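Local structure of multiheme cytochrome cf (Carboxydothermus ferrireducens DSM 11255, 6QVM) at residues S239-P244 with G486-K491; A315-T320 with E384-G389; A353-G358 with S478-K483. The protein probably acts as an extracellular Fe(III) reductase, an undecaheme c-type cytochrome of the S-layer that passes electrons along its hemes to insoluble substrates. All blocks are in the same frame, centred on the assembly; numbering follows the deposited sequence.

Overall arrangement
The three contacts lie near the centre of the folded chain, between neighbouring hemes. The segments come in the order 239-244, 315-320, 353-358, 384-389, 478-483, 486-491. Contact 1 closes the longest loop; contacts 2 and 3 are nested inside it and cross, their segments alternating. Centre to centre, contacts 1 and 2 are about 16 Å apart, 1 and 3 about 10 Å, 2 and 3 about 13 Å. Segments 478-483 and 486-491 share the loop between helices 473-476 and 493-500, where the Q488 amide bonds to S478 O. Contacts 1 and 2 share one heme c, ligated by H243 and H387; contact 3 holds another. Distant segments are thus joined through hemes, consistent with electron transfer.

Contact 1: S239-P244 with G486-K491; sequences SATWHP and GKQLRK. With HEC (heme c), chain J; PO4 (phosphate ion), chain T.
Q488 reaches T241 beside a bis-histidine heme c site. H243 supplies one axial ligand, NE2 at 1.9 Å from the heme iron, and H387 supplies the other. CB of Q488 points toward segment 239-244. With CD anti to CB's other neighbour, CA (chi2 178°), the arm is extended and carries the amide across. CD is the first atom to touch, 4.1 Å from T241 CG2. The two side chains meet at about a right angle. At the tip, OE1 lies 3.6 Å from T241 CB. It accepts a hydrogen bond from water 2, which in turn accepts from the backbone N of W242. OE1 also accepts from water 3 at 2.7 Å, and water 3 takes a weak bond from H243 N. The other branch, NE2, gives its stronger bond to S478 O in the loop of contact 3 and only a weak one to water 1. Water 1 donates to T241 OG1, which is also bonded to F238 O. It accepts from H243 ND1 at 3.0 Å, which helps to fix the rotation of the ligand ring. The link between the segments is therefore mainly water-mediated. With an alanine in place of Q488, waters 2 and 3 would probably lose the acceptor OE1, and S478 O its side-chain donor. Further along, R490 NH1 and NH2 both bond weakly to O4 of a phosphate ion. Water 3 sits 3.1 Å above one face of the H243 imidazole, offset toward its rim.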
loop_
_atom_site.group_PDB
_atom_site.type_symbol
_atom_site.label_atom_id
_atom_site.label_comp_id
_atom_site.label_asym_id
_atom_site.label_seq_id
_atom_site.Cartn_x
_atom_site.Cartn_y
_atom_site.Cartn_z
ATOM N N SER A 239 -0.836 -6.639 -7.173
ATOM C CA SER A 239 -2.002 -7.384 -7.629
ATOM C C SER A 239 -2.087 -8.782 -7.029
ATOM O O SER A 239 -3.116 -9.449 -7.195
ATOM C CB SER A 239 -2.001 -7.476 -9.159
ATOM O OG SER A 239 -2.138 -6.185 -9.731
ATOM N N ALA A 240 -1.038 -9.240 -6.347
ATOM C CA ALA A 240 -1.034 -10.552 -5.720
ATOM C C ALA A 240 -1.270 -10.498 -4.216
ATOM O O ALA A 240 -1.486 -11.550 -3.605
ATOM C CB ALA A 240 0.289 -11.278 -6.001
ATOM N N THR A 241 -1.219 -9.315 -3.606
ATOM C CA THR A 241 -1.620 -9.197 -2.213
ATOM C C THR A 241 -3.130 -9.394 -2.093
ATOM O O THR A 241 -3.876 -9.303 -3.072
ATOM C CB THR A 241 -1.202 -7.845 -1.629
ATOM O OG1 THR A 241 -1.910 -6.788 -2.289
ATOM C CG2 THR A 241 0.300 -7.625 -1.803
ATOM N N TRP A 242 -3.580 -9.682 -0.872
ATOM C CA TRP A 242 -4.979 -10.051 -0.679
ATOM C C TRP A 242 -5.908 -8.846 -0.757
ATOM O O TRP A 242 -7.081 -8.999 -1.114
ATOM C CB TRP A 242 -5.142 -10.791 0.648
ATOM C CG TRP A 242 -4.656 -12.202 0.542
ATOM C CD1 TRP A 242 -3.480 -12.711 1.021
ATOM C CD2 TRP A 242 -5.323 -13.284 -0.120
ATOM N NE1 TRP A 242 -3.384 -14.047 0.708
ATOM C CE2 TRP A 242 -4.500 -14.421 0.003
ATOM C CE3 TRP A 242 -6.544 -13.405 -0.797
ATOM C CZ2 TRP A 242 -4.855 -15.658 -0.526
ATOM C CZ3 TRP A 242 -6.892 -14.633 -1.328
ATOM C CH2 TRP A 242 -6.050 -15.744 -1.191
ATOM N N HIS A 243 -5.402 -7.650 -0.443
ATOM C CA HIS A 243 -6.192 -6.421 -0.438
ATOM C C HIS A 243 -6.990 -6.254 -1.732
ATOM O O HIS A 243 -8.225 -6.184 -1.673
ATOM C CB HIS A 243 -5.297 -5.197 -0.198
ATOM C CG HIS A 243 -5.083 -4.872 1.245
ATOM N ND1 HIS A 243 -3.880 -4.408 1.731
ATOM C CD2 HIS A 243 -5.916 -4.943 2.309
ATOM C CE1 HIS A 243 -3.982 -4.202 3.031
ATOM N NE2 HIS A 243 -5.209 -4.519 3.407
ATOM N N PRO A 244 -6.360 -6.217 -2.914
ATOM C CA PRO A 244 -7.150 -6.004 -4.137
ATOM C C PRO A 244 -7.972 -7.209 -4.562
ATOM O O PRO A 244 -8.784 -7.078 -5.486
ATOM C CB PRO A 244 -6.085 -5.667 -5.184
ATOM C CG PRO A 244 -4.902 -6.434 -4.736
ATOM C CD PRO A 244 -4.927 -6.375 -3.231
ATOM N N GLY A 486 4.805 -13.794 5.332
ATOM C CA GLY A 486 3.446 -13.826 5.835
ATOM C C GLY A 486 2.975 -12.482 6.351
ATOM O O GLY A 486 3.772 -11.707 6.896
ATOM N N LYS A 487 1.687 -12.186 6.148
ATOM C CA LYS A 487 1.057 -10.973 6.676
ATOM C C LYS A 487 1.728 -9.709 6.152
ATOM O O LYS A 487 1.687 -8.658 6.800
ATOM C CB LYS A 487 1.049 -10.973 8.206
ATOM C CG LYS A 487 0.449 -12.239 8.823
ATOM C CD LYS A 487 -0.943 -12.521 8.274
ATOM C CE LYS A 487 -1.512 -13.806 8.842
ATOM N NZ LYS A 487 -2.851 -14.110 8.276
ATOM N N GLN A 488 2.357 -9.815 4.981
ATOM C CA GLN A 488 3.055 -8.697 4.347
ATOM C C GLN A 488 4.089 -8.075 5.280
ATOM O O GLN A 488 4.367 -6.876 5.203
ATOM C CB GLN A 488 2.065 -7.645 3.835
ATOM C CG GLN A 488 1.149 -8.171 2.730
ATOM C CD GLN A 488 0.137 -7.155 2.247
ATOM O OE1 GLN A 488 -1.016 -7.492 1.986
ATOM N NE2 GLN A 488 0.562 -5.906 2.114
ATOM N N LEU A 489 4.669 -8.890 6.158
ATOM C CA LEU A 489 5.730 -8.424 7.036
ATOM C C LEU A 489 7.007 -8.192 6.239
ATOM O O LEU A 489 7.253 -8.833 5.212
ATOM C CB LEU A 489 5.978 -9.440 8.151
ATOM C CG LEU A 489 4.843 -9.649 9.156
ATOM C CD1 LEU A 489 5.099 -10.880 10.008
ATOM C CD2 LEU A 489 4.687 -8.417 10.037
ATOM N N ARG A 490 7.828 -7.260 6.725
ATOM C CA ARG A 490 9.075 -6.932 6.046
ATOM C C ARG A 490 10.213 -7.888 6.394
ATOM O O ARG A 490 11.206 -7.931 5.664
ATOM C CB ARG A 490 9.493 -5.502 6.382
ATOM C CG ARG A 490 8.385 -4.486 6.165
ATOM C CD ARG A 490 8.842 -3.077 6.472
ATOM N NE ARG A 490 7.812 -2.099 6.135
ATOM C CZ ARG A 490 7.602 -1.623 4.909
ATOM N NH1 ARG A 490 8.345 -2.037 3.894
ATOM N NH2 ARG A 490 6.644 -0.735 4.696
ATOM N N LYS A 491 10.095 -8.640 7.486
ATOM C CA LYS A 491 11.139 -9.562 7.909
ATOM C C LYS A 491 10.498 -10.798 8.519
ATOM O O LYS A 491 9.295 -10.833 8.795
ATOM C CB LYS A 491 12.096 -8.940 8.937
ATOM C CG LYS A 491 12.845 -7.691 8.490
ATOM C CD LYS A 491 13.603 -7.093 9.670
ATOM C CE LYS A 491 14.133 -5.706 9.364
ATOM N NZ LYS A 491 15.415 -5.729 8.613
HETATM FE FE HEC J . -5.664 -4.336 5.285
HETATM C CHA HEC J . -5.884 -7.702 4.834
HETATM C CHB HEC J . -2.480 -4.724 6.560
HETATM C CHC HEC J . -5.216 -0.925 5.221
HETATM C CHD HEC J . -9.019 -3.915 4.569
HETATM N NA HEC J . -4.407 -5.905 5.623
HETATM C C1A HEC J . -4.724 -7.231 5.410
HETATM C C2A HEC J . -3.627 -8.044 5.896
HETATM C C3A HEC J . -2.688 -7.222 6.377
HETATM C C4A HEC J . -3.165 -5.865 6.220
HETATM C CMA HEC J . -1.348 -7.653 7.004
HETATM C CAA HEC J . -3.570 -9.586 5.864
HETATM C CBA HEC J . -2.849 -10.034 4.597
HETATM C CGA HEC J . -2.673 -11.528 4.649
HETATM O O1A HEC J . -3.604 -12.242 5.116
HETATM O O2A HEC J . -1.593 -12.006 4.213
HETATM N NB HEC J . -4.138 -3.063 5.804
HETATM C C1B HEC J . -2.886 -3.440 6.258
HETATM C C2B HEC J . -2.072 -2.252 6.372
HETATM C C3B HEC J . -2.828 -1.194 6.012
HETATM C C4B HEC J . -4.144 -1.690 5.642
HETATM C CMB HEC J . -0.611 -2.268 6.879
HETATM C CAB HEC J . -2.399 0.296 5.981
HETATM C CBB HEC J . -1.185 0.551 5.052
HETATM N NC HEC J . -6.908 -2.727 5.016
HETATM C C1C HEC J . -6.488 -1.405 4.941
HETATM C C2C HEC J . -7.626 -0.588 4.545
HETATM C C3C HEC J . -8.670 -1.416 4.297
HETATM C C4C HEC J . -8.240 -2.772 4.633
HETATM C CMC HEC J . -7.566 0.938 4.288
HETATM C CAC HEC J . -10.118 -1.038 3.857
HETATM C CBC HEC J . -10.186 -0.271 2.513
HETATM N ND HEC J . -7.209 -5.606 4.783
HETATM C C1D HEC J . -8.525 -5.207 4.529
HETATM C C2D HEC J . -9.304 -6.384 4.228
HETATM C C3D HEC J . -8.323 -7.557 4.312
HETATM C C4D HEC J . -7.047 -6.984 4.659
HETATM C CMD HEC J . -10.806 -6.457 3.890
HETATM C CAD HEC J . -8.622 -9.042 4.051
HETATM C CBD HEC J . -8.194 -9.289 2.600
HETATM C CGD HEC J . -8.576 -10.665 2.119
HETATM O O1D HEC J . -8.746 -11.566 2.982
HETATM O O2D HEC J . -8.698 -10.857 0.878
HETATM P P PO4 T . 7.279 -1.318 0.098
HETATM O O1 PO4 T . 7.069 -2.702 -0.481
HETATM O O2 PO4 T . 8.727 -1.144 0.492
HETATM O O3 PO4 T . 6.916 -0.274 -0.933
HETATM O O4 PO4 T . 6.422 -1.114 1.324
HETATM O O HOH W 1 -1.570 -4.817 -0.191
HETATM O O HOH W 2 -1.413 -10.091 0.915
HETATM O O HOH W 3 -3.700 -7.679 1.820
#

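Contact 2: A315-T320 with E384-G389. With CA (calcium ion), chain S; HEC (heme c), chain J.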
loop_
_atom_site.group_PDB
_atom_site.type_symbol
_atom_site.label_atom_id
_atom_site.label_comp_id
_atom_site.label_asym_id
_atom_site.label_seq_id
_atom_site.Cartn_x
_atom_site.Cartn_y
_atom_site.Cartn_z
ATOM N N ALA A 315 -19.378 -4.286 2.939
ATOM C CA ALA A 315 -18.697 -3.855 1.721
ATOM C C ALA A 315 -17.810 -2.634 1.957
ATOM O O ALA A 315 -16.775 -2.475 1.295
ATOM C CB ALA A 315 -19.729 -3.570 0.637
ATOM N N LYS A 316 -18.184 -1.783 2.915
ATOM C CA LYS A 316 -17.486 -0.520 3.122
ATOM C C LYS A 316 -16.008 -0.711 3.434
ATOM O O LYS A 316 -15.223 0.220 3.234
ATOM C CB LYS A 316 -18.153 0.269 4.250
ATOM C CG LYS A 316 -18.107 -0.456 5.583
ATOM C CD LYS A 316 -19.098 0.112 6.573
ATOM C CE LYS A 316 -18.797 -0.343 7.990
ATOM N NZ LYS A 316 -19.763 0.246 8.954
ATOM N N CYS A 317 -15.608 -1.881 3.923
ATOM C CA CYS A 317 -14.201 -2.181 4.140
ATOM C C CYS A 317 -13.647 -3.124 3.081
ATOM O O CYS A 317 -12.453 -3.434 3.114
ATOM C CB CYS A 317 -13.987 -2.779 5.536
ATOM S SG CYS A 317 -14.478 -1.688 6.883
ATOM N N HIS A 318 -14.475 -3.571 2.137
ATOM C CA HIS A 318 -14.074 -4.578 1.168
ATOM C C HIS A 318 -14.007 -4.048 -0.260
ATOM O O HIS A 318 -13.608 -4.792 -1.159
ATOM C CB HIS A 318 -15.017 -5.789 1.223
ATOM C CG HIS A 318 -15.120 -6.434 2.567
ATOM N ND1 HIS A 318 -16.053 -7.410 2.845
ATOM C CD2 HIS A 318 -14.422 -6.240 3.713
ATOM C CE1 HIS A 318 -15.922 -7.794 4.105
ATOM N NE2 HIS A 318 -14.932 -7.108 4.653
ATOM N N VAL A 319 -14.360 -2.784 -0.493
ATOM C CA VAL A 319 -14.401 -2.219 -1.832
ATOM C C VAL A 319 -13.787 -0.825 -1.814
ATOM O O VAL A 319 -13.460 -0.269 -0.766
ATOM C CB VAL A 319 -15.834 -2.174 -2.409
ATOM C CG1 VAL A 319 -16.430 -3.583 -2.466
ATOM C CG2 VAL A 319 -16.696 -1.248 -1.586
ATOM N N THR A 320 -13.621 -0.272 -3.013
ATOM C CA THR A 320 -12.943 0.998 -3.216
ATOM C C THR A 320 -13.749 1.842 -4.189
ATOM O O THR A 320 -14.384 1.314 -5.105
ATOM C CB THR A 320 -11.527 0.779 -3.771
ATOM O OG1 THR A 320 -10.783 -0.057 -2.877
ATOM C CG2 THR A 320 -10.795 2.118 -3.948
ATOM N N GLU A 384 -6.238 1.941 10.081
ATOM C CA GLU A 384 -7.159 1.676 11.178
ATOM C C GLU A 384 -8.619 1.881 10.798
ATOM O O GLU A 384 -9.498 1.393 11.509
ATOM C CB GLU A 384 -6.814 2.558 12.378
ATOM C CG GLU A 384 -5.647 2.046 13.207
ATOM C CD GLU A 384 -5.113 3.093 14.165
ATOM O OE1 GLU A 384 -5.108 4.287 13.803
ATOM O OE2 GLU A 384 -4.706 2.727 15.284
ATOM N N LYS A 385 -8.906 2.589 9.705
ATOM C CA LYS A 385 -10.303 2.782 9.332
ATOM C C LYS A 385 -10.955 1.484 8.878
ATOM O O LYS A 385 -12.187 1.406 8.841
ATOM C CB LYS A 385 -10.418 3.851 8.247
ATOM C CG LYS A 385 -9.605 3.570 7.002
ATOM C CD LYS A 385 -9.111 4.876 6.391
ATOM C CE LYS A 385 -9.248 4.884 4.872
ATOM N NZ LYS A 385 -8.910 6.212 4.283
ATOM N N CYS A 386 -10.159 0.471 8.536
ATOM C CA CYS A 386 -10.641 -0.889 8.321
ATOM C C CYS A 386 -10.148 -1.864 9.379
ATOM O O CYS A 386 -10.932 -2.672 9.876
ATOM C CB CYS A 386 -10.225 -1.397 6.937
ATOM S SG CYS A 386 -10.814 -0.400 5.550
ATOM N N HIS A 387 -8.866 -1.800 9.742
ATOM C CA HIS A 387 -8.323 -2.615 10.828
ATOM C C HIS A 387 -8.498 -1.866 12.150
ATOM O O HIS A 387 -7.544 -1.383 12.762
ATOM C CB HIS A 387 -6.854 -2.930 10.578
ATOM C CG HIS A 387 -6.570 -3.590 9.265
ATOM N ND1 HIS A 387 -6.326 -4.943 9.156
ATOM C CD2 HIS A 387 -6.440 -3.082 8.016
ATOM C CE1 HIS A 387 -6.088 -5.244 7.892
ATOM N NE2 HIS A 387 -6.149 -4.132 7.179
ATOM N N GLU A 388 -9.752 -1.782 12.596
ATOM C CA GLU A 388 -10.080 -0.841 13.661
ATOM C C GLU A 388 -9.573 -1.280 15.029
ATOM O O GLU A 388 -9.522 -0.451 15.942
ATOM C CB GLU A 388 -11.591 -0.612 13.721
ATOM C CG GLU A 388 -12.363 -1.652 14.518
ATOM C CD GLU A 388 -12.457 -2.995 13.821
ATOM O OE1 GLU A 388 -12.146 -4.019 14.461
ATOM O OE2 GLU A 388 -12.859 -3.034 12.641
ATOM N N GLY A 389 -9.208 -2.549 15.197
ATOM C CA GLY A 389 -8.679 -3.028 16.457
ATOM C C GLY A 389 -9.670 -3.743 17.352
ATOM O O GLY A 389 -9.294 -4.166 18.450
HETATM CA CA CA S . -5.814 2.314 17.362
HETATM FE FE HEC J . -5.664 -4.336 5.285
HETATM C CHA HEC J . -5.884 -7.702 4.834
HETATM C CHB HEC J . -2.480 -4.724 6.560
HETATM C CHC HEC J . -5.216 -0.925 5.221
HETATM C CHD HEC J . -9.019 -3.915 4.569
HETATM N NA HEC J . -4.407 -5.905 5.623
HETATM C C1A HEC J . -4.724 -7.231 5.410
HETATM C C2A HEC J . -3.627 -8.044 5.896
HETATM C C3A HEC J . -2.688 -7.222 6.377
HETATM C C4A HEC J . -3.165 -5.865 6.220
HETATM C CMA HEC J . -1.348 -7.653 7.004
HETATM C CAA HEC J . -3.570 -9.586 5.864
HETATM C CBA HEC J . -2.849 -10.034 4.597
HETATM C CGA HEC J . -2.673 -11.528 4.649
HETATM O O1A HEC J . -3.604 -12.242 5.116
HETATM O O2A HEC J . -1.593 -12.006 4.213
HETATM N NB HEC J . -4.138 -3.063 5.804
HETATM C C1B HEC J . -2.886 -3.440 6.258
HETATM C C2B HEC J . -2.072 -2.252 6.372
HETATM C C3B HEC J . -2.828 -1.194 6.012
HETATM C C4B HEC J . -4.144 -1.690 5.642
HETATM C CMB HEC J . -0.611 -2.268 6.879
HETATM C CAB HEC J . -2.399 0.296 5.981
HETATM C CBB HEC J . -1.185 0.551 5.052
HETATM N NC HEC J . -6.908 -2.727 5.016
HETATM C C1C HEC J . -6.488 -1.405 4.941
HETATM C C2C HEC J . -7.626 -0.588 4.545
HETATM C C3C HEC J . -8.670 -1.416 4.297
HETATM C C4C HEC J . -8.240 -2.772 4.633
HETATM C CMC HEC J . -7.566 0.938 4.288
HETATM C CAC HEC J . -10.118 -1.038 3.857
HETATM C CBC HEC J . -10.186 -0.271 2.513
HETATM N ND HEC J . -7.209 -5.606 4.783
HETATM C C1D HEC J . -8.525 -5.207 4.529
HETATM C C2D HEC J . -9.304 -6.384 4.228
HETATM C C3D HEC J . -8.323 -7.557 4.312
HETATM C C4D HEC J . -7.047 -6.984 4.659
HETATM C CMD HEC J . -10.806 -6.457 3.890
HETATM C CAD HEC J . -8.622 -9.042 4.051
HETATM C CBD HEC J . -8.194 -9.289 2.600
HETATM C CGD HEC J . -8.576 -10.665 2.119
HETATM O O1D HEC J . -8.746 -11.566 2.982
HETATM O O2D HEC J . -8.698 -10.857 0.878
HETATM O O HOH W 4 -7.819 0.866 17.501
HETATM O O HOH W 5 -7.649 3.446 16.078
HETATM O O HOH W 6 -5.970 4.848 18.092
#
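C317 and C386 meet where two CXXCH heme-binding motifs come together, and each cysteine serves a different heme c. Their CA atoms are only 5.6 Å apart. This is the tight part of the contact. The CB atoms of both cysteines point toward the other segment, and C317 CB packs 4.0 Å from C386 SG. Both sulfurs stand anti to the carbonyl carbon (chi1 -61° for C317 and -59° for C386), each beside its own backbone N. The two, C317 SG and C386 SG, are 4.1 Å apart. They form no disulfide, because each is spent on a thioether. C386 SG is bonded to heme atom CAC at 1.9 Å, and C317 SG is linked to the CAC of the second heme. The C317 carbonyl O also comes 3.4 Å from the CAC that C386 holds. Nearby, H318 CD2 touches the methyl CMD of the same heme, and H387 NE2 binds its iron. The contact thus brings the attachment points of two hemes close, consistent with electron transfer between them.

The other end of segment 384-389 is looser and wetter. K385 adds little to the packing, and E384 turns to a calcium ion instead. Its OE2 binds the metal at 2.4 Å, beside N398, D399 and the carbonyl of G395. Three waters complete the shell. One of them, water 4, also donates a hydrogen bond to E388 O at 2.7 Å.

Contact 3: A353-G358 with S478-K483. With HEC (heme c), chain I; PO4 (phosphate ion), chain T.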
loop_
_atom_site.group_PDB
_atom_site.type_symbol
_atom_site.label_atom_id
_atom_site.label_comp_id
_atom_site.label_asym_id
_atom_site.label_seq_id
_atom_site.Cartn_x
_atom_site.Cartn_y
_atom_site.Cartn_z
ATOM N N ALA A 353 -7.702 3.128 -1.980
ATOM C CA ALA A 353 -8.267 2.962 -0.647
ATOM C C ALA A 353 -7.357 3.580 0.407
ATOM O O ALA A 353 -7.827 3.998 1.467
ATOM C CB ALA A 353 -8.507 1.485 -0.347
ATOM N N CYS A 354 -6.065 3.669 0.119
ATOM C CA CYS A 354 -5.098 4.346 0.976
ATOM C C CYS A 354 -4.650 5.696 0.432
ATOM O O CYS A 354 -4.451 6.635 1.209
ATOM C CB CYS A 354 -3.864 3.462 1.179
ATOM S SG CYS A 354 -4.212 1.817 1.830
ATOM N N HIS A 355 -4.518 5.833 -0.886
ATOM C CA HIS A 355 -3.997 7.050 -1.498
ATOM C C HIS A 355 -5.096 8.025 -1.887
ATOM O O HIS A 355 -4.794 9.096 -2.424
ATOM C CB HIS A 355 -3.149 6.700 -2.729
ATOM C CG HIS A 355 -1.912 5.923 -2.406
ATOM N ND1 HIS A 355 -0.769 6.514 -1.910
ATOM C CD2 HIS A 355 -1.643 4.599 -2.492
ATOM C CE1 HIS A 355 0.153 5.589 -1.711
ATOM N NE2 HIS A 355 -0.351 4.418 -2.059
ATOM N N GLY A 356 -6.355 7.675 -1.640
ATOM C CA GLY A 356 -7.464 8.559 -1.904
ATOM C C GLY A 356 -7.834 8.619 -3.372
ATOM O O GLY A 356 -7.212 7.971 -4.215
ATOM N N PRO A 357 -8.844 9.422 -3.705
ATOM C CA PRO A 357 -9.251 9.568 -5.112
ATOM C C PRO A 357 -8.082 10.026 -5.970
ATOM O O PRO A 357 -7.426 11.023 -5.669
ATOM C CB PRO A 357 -10.353 10.632 -5.051
ATOM C CG PRO A 357 -10.810 10.633 -3.612
ATOM C CD PRO A 357 -9.587 10.327 -2.816
ATOM N N GLY A 358 -7.815 9.293 -7.047
ATOM C CA GLY A 358 -6.603 9.536 -7.803
ATOM C C GLY A 358 -6.783 9.785 -9.287
ATOM O O GLY A 358 -5.800 9.808 -10.031
ATOM N N SER A 478 4.495 -4.131 4.955
ATOM C CA SER A 478 4.504 -3.426 3.685
ATOM C C SER A 478 3.074 -3.281 3.177
ATOM O O SER A 478 2.317 -4.257 3.199
ATOM C CB SER A 478 5.337 -4.170 2.657
ATOM O OG SER A 478 5.160 -3.603 1.370
ATOM N N PRO A 479 2.668 -2.090 2.726
ATOM C CA PRO A 479 1.323 -1.942 2.157
ATOM C C PRO A 479 1.224 -2.390 0.709
ATOM O O PRO A 479 0.115 -2.420 0.163
ATOM C CB PRO A 479 1.067 -0.436 2.276
ATOM C CG PRO A 479 2.419 0.156 2.096
ATOM C CD PRO A 479 3.401 -0.809 2.734
ATOM N N HIS A 480 2.342 -2.761 0.087
ATOM C CA HIS A 480 2.400 -2.926 -1.354
ATOM C C HIS A 480 2.753 -4.330 -1.817
ATOM O O HIS A 480 2.521 -4.643 -2.989
ATOM C CB HIS A 480 3.418 -1.952 -1.965
ATOM C CG HIS A 480 3.056 -0.515 -1.792
ATOM N ND1 HIS A 480 3.987 0.450 -1.476
ATOM C CD2 HIS A 480 1.867 0.126 -1.892
ATOM C CE1 HIS A 480 3.390 1.625 -1.398
ATOM N NE2 HIS A 480 2.102 1.456 -1.643
ATOM N N SER A 481 3.303 -5.177 -0.955
ATOM C CA SER A 481 3.747 -6.472 -1.443
ATOM C C SER A 481 3.898 -7.445 -0.287
ATOM O O SER A 481 4.062 -7.048 0.872
ATOM C CB SER A 481 5.074 -6.352 -2.206
ATOM O OG SER A 481 6.124 -5.970 -1.339
ATOM N N GLU A 482 3.849 -8.728 -0.632
ATOM C CA GLU A 482 4.132 -9.834 0.276
ATOM C C GLU A 482 5.466 -10.448 -0.130
ATOM O O GLU A 482 5.613 -10.920 -1.264
ATOM C CB GLU A 482 3.011 -10.873 0.226
ATOM C CG GLU A 482 3.421 -12.257 0.696
ATOM C CD GLU A 482 3.623 -12.331 2.196
ATOM O OE1 GLU A 482 2.900 -11.621 2.932
ATOM O OE2 GLU A 482 4.504 -13.105 2.634
ATOM N N LYS A 483 6.432 -10.435 0.787
ATOM C CA LYS A 483 7.802 -10.830 0.486
ATOM C C LYS A 483 8.136 -12.251 0.926
ATOM O O LYS A 483 9.299 -12.654 0.835
ATOM C CB LYS A 483 8.783 -9.842 1.125
ATOM C CG LYS A 483 8.630 -8.419 0.609
ATOM C CD LYS A 483 8.774 -7.401 1.723
ATOM C CE LYS A 483 8.036 -6.111 1.393
ATOM N NZ LYS A 483 8.933 -5.064 0.834
HETATM FE FE HEC I . 1.017 3.063 -1.817
HETATM C CHA HEC I . 3.696 4.873 -0.676
HETATM C CHB HEC I . 1.896 3.897 -5.058
HETATM C CHC HEC I . -1.428 0.986 -3.013
HETATM C CHD HEC I . -0.271 2.779 1.351
HETATM N NA HEC I . 2.510 4.175 -2.709
HETATM C C1A HEC I . 3.506 4.866 -2.044
HETATM C C2A HEC I . 4.318 5.578 -3.015
HETATM C C3A HEC I . 3.801 5.311 -4.227
HETATM C C4A HEC I . 2.667 4.428 -4.052
HETATM C CMA HEC I . 4.293 5.846 -5.586
HETATM C CAA HEC I . 5.521 6.490 -2.639
HETATM C CBA HEC I . 6.869 6.104 -3.264
HETATM C CGA HEC I . 7.081 4.611 -3.331
HETATM O O1A HEC I . 6.976 3.932 -2.274
HETATM O O2A HEC I . 7.374 4.106 -4.447
HETATM N NB HEC I . 0.332 2.560 -3.688
HETATM C C1B HEC I . 0.916 2.940 -4.887
HETATM C C2B HEC I . 0.312 2.160 -5.945
HETATM C C3B HEC I . -0.628 1.359 -5.390
HETATM C C4B HEC I . -0.614 1.589 -3.951
HETATM C CMB HEC I . 0.666 2.338 -7.440
HETATM C CAB HEC I . -1.567 0.354 -6.110
HETATM C CBB HEC I . -0.779 -0.668 -6.960
HETATM N NC HEC I . -0.587 2.116 -0.989
HETATM C C1C HEC I . -1.444 1.260 -1.658
HETATM C C2C HEC I . -2.396 0.722 -0.701
HETATM C C3C HEC I . -1.995 1.106 0.533
HETATM C C4C HEC I . -0.906 2.063 0.355
HETATM C CMC HEC I . -3.404 -0.398 -1.050
HETATM C CAC HEC I . -2.655 0.779 1.906
HETATM C CBC HEC I . -2.818 -0.732 2.201
HETATM N ND HEC I . 1.607 3.740 0.045
HETATM C C1D HEC I . 0.930 3.445 1.225
HETATM C C2D HEC I . 1.688 3.976 2.327
HETATM C C3D HEC I . 2.922 4.636 1.703
HETATM C C4D HEC I . 2.794 4.434 0.278
HETATM C CMD HEC I . 1.323 3.894 3.818
HETATM C CAD HEC I . 4.075 5.330 2.451
HETATM C CBD HEC I . 5.191 4.285 2.493
HETATM C CGD HEC I . 6.115 4.505 3.665
HETATM O O1D HEC I . 6.675 3.493 4.173
HETATM O O2D HEC I . 6.287 5.682 4.089
HETATM P P PO4 T . 7.279 -1.318 0.098
HETATM O O1 PO4 T . 7.069 -2.702 -0.481
HETATM O O2 PO4 T . 8.727 -1.144 0.492
HETATM O O3 PO4 T . 6.916 -0.274 -0.933
HETATM O O4 PO4 T . 6.422 -1.114 1.324
#
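H355 and H480 both place CG anti to the carbonyl carbon, chi1 -65° and -64°, and from there the rings bring NE2 to one iron from opposite faces of the heme. This is bis-histidine ligation of a heme c. Each NE2 is 1.9 Å from FE, and H355 NE2 to H480 NE2 spans 3.9 Å across the metal. Each ring meets the other at its edge, with the partner's NE2 in its plane, and both planes run toward the meso carbon CHA. C354 SG ties the porphyrin to its CXXCH motif by a thioether at CAC. The outer nitrogens are held too. H355 ND1 bonds to L371 O, while H480 ND1 gives phosphate O3 a nearly straight bond, 3.1 Å and 173°. That phosphate probably came from the crystallisation liquor; K483 NZ also donates to it, through O1. S478 OG accepts from H480 N at 3.2 Å, an ST turn that probably helps to place the H480 ring. P479 CG rests 3.8 Å above the centre of that ring. H355 ends helix 352-355, and the chain leaves it at G356. H480 comes from the loop between helices 473-476 and 493-500, and the heme joins that loop to the helix.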